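PDB 3SK9: CRISPR-associated endonuclease/helicase Cas3, which cleaves single-stranded DNA with its metal-dependent N-terminal HD nuclease domain, the part present here, and carries a helicase/ATPase domain for CRISPR antiviral defence. Local coordinates for residues 110-115 and 140-145; 217-222 and 239-244. All blocks are in the same frame, centred on the assembly; numbering follows the deposited sequence.

Contact 1: residues 110-115 and 140-145; sequences HGVFTE and GAHHGF
Beside the metal site of the helical HD domain, G111 in the first turn of helix 110-124 lies directly against G140 and A141 of the loop between helices 129-138 and 149-161. The backbones nearly touch, with G111 CA 3.9 Å from A141 CA. A CB on G111 would point straight into A141 CA and clash with it, which explains the glycine; on G140 a CB would be tight against E115 CB, consistent with glycine there too. G140 CA meets G111 O at 3.4 Å, a weak CA-H...O contact, while that same carbonyl accepts the helical bond from E115 N.

A141, the smallest residue with a CB, aims this methyl at the helix backbone, 3.7 Å from V112 N. V112 has CG1 anti to the backbone N (chi1 174°), which places CG2 beside that N and 4.1 Å from A141 CB. The other side of the methyl is covered by H142, whose ring centre lies over it, so A141 CB is wedged between helix and imidazole. H142 NE2 is hydrogen-bonded to E151, and the ring's residue opens a type I' turn ending at F145.

The same helix turn reaches the metal-binding HD pair: H110 NE2 bonds D75 OD1 and so probably helps to orient that carboxylate, while T114 OG1 holds the backbone of the pair at H74 O. E115 works on the loop instead. Its chain is extended to CD (chi1 174°, chi2 -178°), and from there OE1 accepts a hydrogen bond from A147 N farther along the loop. One water completes the link between the segments: it donates to E115 OE1 at 2.6 Å and accepts from A141 N at 2.9 Å.

Contact 2: residues 217-222 and 239-244; sequences SLFPYG and QEALNR
L218 spreads its isobutyl group over A241 and the guanidinium of R244, covering two residues one helical turn apart on helix 230-246. Both of its branches work: CD1 lies 4.0 Å from A241 CB, while CD2 touches that methyl and also sits over one face of the R244 guanidinium, 3.5 Å from NH1 and 3.9 Å from CZ. The leucine and arginine chains run past each other in opposite directions. R244 leaves the helix with CG anti to the backbone N (chi1 -176°), and a bend at chi3 (-36°) sets NE. S217 O is 3.8 Å from NH1, a loose approach to the charged group.

Alanine suits position 241 because its CB points at the loop and is short enough to let the larger leucine settle close to the helix. F219 adds a lighter touch, CE1 being 4.4 Å from A241 CB. Its ring belongs mainly to the core, against V36 of helix 26-43, V212 of helix 196-213 and L237, while F250 packs on R244 from another loop.

The contact is therefore one of dispersion and hydrophobic burial, fixed by shape more than by directed bonds: the flat face of a guanidinium is poorly hydrated, and a leucine methyl can cover it while the N-H groups stay directed around its rim.

In the fold
From the N terminus the chain first lays down helices 26-43 and 60-71, and the two contacts then follow in series without nesting or crossing. Contact 1 closes first: the chain finishes helix 110-124, runs through helix 129-138 and returns in the loop 140-145, so this helical hairpin is pinned at its open end. After helices 149-161, 165-181 and 196-213, contact 2 fastens the loop 217-222 back onto helix 230-246. Their centres are 25 Å apart, and the nearest atoms about 12 Å. Each lies near different metal-binding residues: G140 and G111 are close to H74 and D75, whereas F219 is about 7 Å from H29 and 10 Å from D210, measured between side chains.

Contact 1: residues 110-115 and 140-145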
loop_
_atom_site.group_PDB
_atom_site.type_symbol
_atom_site.label_atom_id
_atom_site.label_comp_id
_atom_site.label_asym_id
_atom_site.label_seq_id
_atom_site.Cartn_x
_atom_site.Cartn_y
_atom_site.Cartn_z
ATOM N N HIS A 110 -4.832 12.667 -1.690
ATOM C CA HIS A 110 -3.476 12.105 -1.744
ATOM C C HIS A 110 -3.374 10.919 -2.698
ATOM O O HIS A 110 -2.304 10.667 -3.245
ATOM C CB HIS A 110 -2.942 11.707 -0.346
ATOM C CG HIS A 110 -3.604 10.510 0.249
ATOM N ND1 HIS A 110 -4.729 10.599 1.039
ATOM C CD2 HIS A 110 -3.299 9.192 0.182
ATOM C CE1 HIS A 110 -5.097 9.389 1.425
ATOM N NE2 HIS A 110 -4.238 8.518 0.930
ATOM N N GLY A 111 -4.482 10.217 -2.958
ATOM C CA GLY A 111 -4.435 9.061 -3.860
ATOM C C GLY A 111 -4.098 9.405 -5.303
ATOM O O GLY A 111 -3.508 8.581 -6.038
ATOM N N VAL A 112 -4.388 10.647 -5.698
ATOM C CA VAL A 112 -4.000 11.137 -7.022
ATOM C C VAL A 112 -2.478 11.198 -7.082
ATOM O O VAL A 112 -1.848 10.783 -8.081
ATOM C CB VAL A 112 -4.587 12.530 -7.315
ATOM C CG1 VAL A 112 -4.068 13.086 -8.632
ATOM C CG2 VAL A 112 -6.116 12.499 -7.319
ATOM N N PHE A 113 -1.867 11.729 -6.021
ATOM C CA PHE A 113 -0.385 11.708 -5.949
ATOM C C PHE A 113 0.139 10.293 -5.909
ATOM O O PHE A 113 1.155 9.980 -6.555
ATOM C CB PHE A 113 0.127 12.480 -4.753
ATOM C CG PHE A 113 -0.072 13.983 -4.873
ATOM C CD1 PHE A 113 0.933 14.788 -5.373
ATOM C CD2 PHE A 113 -1.267 14.559 -4.501
ATOM C CE1 PHE A 113 0.752 16.172 -5.460
ATOM C CE2 PHE A 113 -1.451 15.940 -4.585
ATOM C CZ PHE A 113 -0.444 16.734 -5.063
ATOM N N THR A 114 -0.535 9.389 -5.200
ATOM C CA THR A 114 -0.019 8.017 -5.165
ATOM C C THR A 114 0.000 7.502 -6.609
ATOM O O THR A 114 0.978 6.879 -7.053
ATOM C CB THR A 114 -0.921 7.096 -4.299
ATOM O OG1 THR A 114 -0.850 7.523 -2.948
ATOM C CG2 THR A 114 -0.476 5.581 -4.425
ATOM N N GLU A 115 -1.083 7.730 -7.348
ATOM C CA GLU A 115 -1.122 7.211 -8.712
ATOM C C GLU A 115 0.025 7.808 -9.579
ATOM O O GLU A 115 0.714 7.082 -10.285
ATOM C CB GLU A 115 -2.495 7.428 -9.358
ATOM C CG GLU A 115 -2.542 7.029 -10.863
ATOM C CD GLU A 115 -3.876 7.295 -11.514
ATOM O OE1 GLU A 115 -4.799 7.763 -10.814
ATOM O OE2 GLU A 115 -4.013 7.014 -12.728
ATOM N N GLY A 140 -4.729 4.123 -6.295
ATOM C CA GLY A 140 -4.994 5.563 -6.278
ATOM C C GLY A 140 -6.249 5.980 -5.517
ATOM O O GLY A 140 -6.727 5.264 -4.636
ATOM N N ALA A 141 -6.764 7.158 -5.878
ATOM C CA ALA A 141 -7.883 7.790 -5.149
ATOM C C ALA A 141 -9.280 7.286 -5.446
ATOM O O ALA A 141 -10.213 7.648 -4.709
ATOM C CB ALA A 141 -7.844 9.335 -5.407
ATOM N N HIS A 142 -9.490 6.524 -6.527
ATOM C CA HIS A 142 -10.862 6.270 -6.926
ATOM C C HIS A 142 -11.078 4.786 -7.167
ATOM O O HIS A 142 -11.642 4.404 -8.159
ATOM C CB HIS A 142 -11.212 7.075 -8.193
ATOM C CG HIS A 142 -10.811 8.515 -8.100
ATOM N ND1 HIS A 142 -11.407 9.399 -7.226
ATOM C CD2 HIS A 142 -9.861 9.219 -8.759
ATOM C CE1 HIS A 142 -10.856 10.599 -7.367
ATOM N NE2 HIS A 142 -9.912 10.513 -8.289
ATOM N N HIS A 143 -10.561 3.979 -6.247
ATOM C CA HIS A 143 -10.845 2.545 -6.243
ATOM C C HIS A 143 -10.647 1.915 -7.605
ATOM O O HIS A 143 -11.518 1.221 -8.139
ATOM C CB HIS A 143 -12.234 2.329 -5.694
ATOM C CG HIS A 143 -12.407 2.948 -4.349
ATOM N ND1 HIS A 143 -11.792 2.443 -3.220
ATOM C CD2 HIS A 143 -13.062 4.064 -3.958
ATOM C CE1 HIS A 143 -12.093 3.207 -2.184
ATOM N NE2 HIS A 143 -12.860 4.198 -2.604
ATOM N N GLY A 144 -9.458 2.173 -8.137
ATOM C CA GLY A 144 -8.989 1.576 -9.358
ATOM C C GLY A 144 -9.290 2.371 -10.619
ATOM O O GLY A 144 -8.751 2.073 -11.658
ATOM N N PHE A 145 -10.187 3.354 -10.556
ATOM C CA PHE A 145 -10.421 4.151 -11.758
ATOM C C PHE A 145 -9.383 5.290 -11.789
ATOM O O PHE A 145 -9.075 5.890 -10.736
ATOM C CB PHE A 145 -11.835 4.724 -11.739
ATOM C CG PHE A 145 -12.922 3.667 -11.759
ATOM C CD1 PHE A 145 -13.220 3.006 -12.940
ATOM C CD2 PHE A 145 -13.684 3.416 -10.624
ATOM C CE1 PHE A 145 -14.258 2.049 -13.005
ATOM C CE2 PHE A 145 -14.723 2.414 -10.649
ATOM C CZ PHE A 145 -14.999 1.751 -11.840
HETATM O O HOH W 1 -6.064 8.114 -8.520
#

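Contact 2: residues 217-222 and 239-244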
loop_
_atom_site.group_PDB
_atom_site.type_symbol
_atom_site.label_atom_id
_atom_site.label_comp_id
_atom_site.label_asym_id
_atom_site.label_seq_id
_atom_site.Cartn_x
_atom_site.Cartn_y
_atom_site.Cartn_z
ATOM N N SER A 217 -6.690 2.149 17.126
ATOM C CA SER A 217 -7.021 1.190 18.168
ATOM C C SER A 217 -6.421 -0.173 17.844
ATOM O O SER A 217 -6.213 -0.987 18.736
ATOM C CB SER A 217 -8.537 1.097 18.392
ATOM O OG SER A 217 -9.176 0.378 17.339
ATOM N N LEU A 218 -6.160 -0.426 16.561
ATOM C CA LEU A 218 -5.586 -1.701 16.115
ATOM C C LEU A 218 -4.058 -1.576 15.935
ATOM O O LEU A 218 -3.288 -2.528 16.180
ATOM C CB LEU A 218 -6.229 -2.093 14.759
ATOM C CG LEU A 218 -7.751 -2.342 14.890
ATOM C CD1 LEU A 218 -8.388 -2.678 13.540
ATOM C CD2 LEU A 218 -8.012 -3.437 15.949
ATOM N N PHE A 219 -3.649 -0.385 15.483
ATOM C CA PHE A 219 -2.264 -0.099 15.118
ATOM C C PHE A 219 -1.868 1.207 15.797
ATOM O O PHE A 219 -1.853 2.271 15.191
ATOM C CB PHE A 219 -2.133 -0.011 13.577
ATOM C CG PHE A 219 -1.972 -1.361 12.931
ATOM C CD1 PHE A 219 -3.078 -2.094 12.487
ATOM C CD2 PHE A 219 -0.706 -1.917 12.825
ATOM C CE1 PHE A 219 -2.893 -3.409 11.927
ATOM C CE2 PHE A 219 -0.512 -3.197 12.307
ATOM C CZ PHE A 219 -1.584 -3.931 11.844
ATOM N N PRO A 220 -1.502 1.114 17.074
ATOM C CA PRO A 220 -1.256 2.330 17.863
ATOM C C PRO A 220 -0.124 3.210 17.325
ATOM O O PRO A 220 0.870 2.718 16.777
ATOM C CB PRO A 220 -0.847 1.780 19.247
ATOM C CG PRO A 220 -1.268 0.321 19.268
ATOM C CD PRO A 220 -1.199 -0.126 17.829
ATOM N N TYR A 221 -0.278 4.526 17.509
ATOM C CA TYR A 221 0.752 5.479 17.092
ATOM C C TYR A 221 1.917 5.400 18.056
ATOM O O TYR A 221 1.705 5.063 19.230
ATOM C CB TYR A 221 0.212 6.909 17.089
ATOM C CG TYR A 221 -1.000 7.151 16.217
ATOM C CD1 TYR A 221 -1.136 6.535 14.953
ATOM C CD2 TYR A 221 -2.023 7.991 16.640
ATOM C CE1 TYR A 221 -2.252 6.777 14.148
ATOM C CE2 TYR A 221 -3.142 8.240 15.825
ATOM C CZ TYR A 221 -3.239 7.630 14.579
ATOM O OH TYR A 221 -4.349 7.869 13.784
ATOM N N GLY A 222 3.139 5.657 17.564
ATOM C CA GLY A 222 4.310 5.770 18.418
ATOM C C GLY A 222 5.301 4.619 18.334
ATOM O O GLY A 222 6.240 4.516 19.155
ATOM N N GLN A 239 -2.475 -9.743 12.953
ATOM C CA GLN A 239 -3.192 -10.986 13.248
ATOM C C GLN A 239 -4.248 -10.724 14.325
ATOM O O GLN A 239 -5.385 -11.197 14.211
ATOM C CB GLN A 239 -2.218 -12.096 13.669
ATOM C CG GLN A 239 -2.883 -13.508 13.660
ATOM C CD GLN A 239 -3.603 -13.818 12.319
ATOM O OE1 GLN A 239 -2.980 -13.839 11.251
ATOM N NE2 GLN A 239 -4.925 -14.036 12.384
ATOM N N GLU A 240 -3.913 -9.938 15.342
ATOM C CA GLU A 240 -4.905 -9.606 16.387
ATOM C C GLU A 240 -6.074 -8.821 15.827
ATOM O O GLU A 240 -7.215 -9.027 16.221
ATOM C CB GLU A 240 -4.286 -8.800 17.542
ATOM C CG GLU A 240 -3.493 -9.607 18.541
ATOM C CD GLU A 240 -3.074 -8.766 19.743
ATOM O OE1 GLU A 240 -3.492 -9.090 20.879
ATOM O OE2 GLU A 240 -2.340 -7.769 19.550
ATOM N N ALA A 241 -5.770 -7.897 14.926
ATOM C CA ALA A 241 -6.774 -7.012 14.360
ATOM C C ALA A 241 -7.697 -7.848 13.494
ATOM O O ALA A 241 -8.920 -7.702 13.545
ATOM C CB ALA A 241 -6.120 -5.939 13.505
ATOM N N LEU A 242 -7.125 -8.731 12.694
ATOM C CA LEU A 242 -7.996 -9.552 11.826
ATOM C C LEU A 242 -8.907 -10.423 12.684
ATOM O O LEU A 242 -10.096 -10.566 12.376
ATOM C CB LEU A 242 -7.194 -10.362 10.826
ATOM C CG LEU A 242 -6.423 -9.449 9.874
ATOM C CD1 LEU A 242 -5.506 -10.310 9.098
ATOM C CD2 LEU A 242 -7.384 -8.654 8.951
ATOM N N ASN A 243 -8.365 -10.951 13.781
ATOM C CA ASN A 243 -9.172 -11.731 14.731
ATOM C C ASN A 243 -10.339 -10.901 15.304
ATOM O O ASN A 243 -11.475 -11.336 15.275
ATOM C CB ASN A 243 -8.288 -12.298 15.852
ATOM C CG ASN A 243 -7.392 -13.417 15.378
ATOM O OD1 ASN A 243 -7.583 -13.967 14.284
ATOM N ND2 ASN A 243 -6.403 -13.776 16.205
ATOM N N ARG A 244 -10.057 -9.691 15.784
ATOM C CA ARG A 244 -11.091 -8.818 16.344
ATOM C C ARG A 244 -12.156 -8.441 15.303
ATOM O O ARG A 244 -13.362 -8.450 15.597
ATOM C CB ARG A 244 -10.452 -7.545 16.940
ATOM C CG ARG A 244 -11.448 -6.608 17.644
ATOM C CD ARG A 244 -10.725 -5.466 18.382
ATOM N NE ARG A 244 -9.458 -5.907 18.966
ATOM C CZ ARG A 244 -8.512 -5.094 19.435
ATOM N NH1 ARG A 244 -8.680 -3.773 19.410
ATOM N NH2 ARG A 244 -7.391 -5.605 19.930
#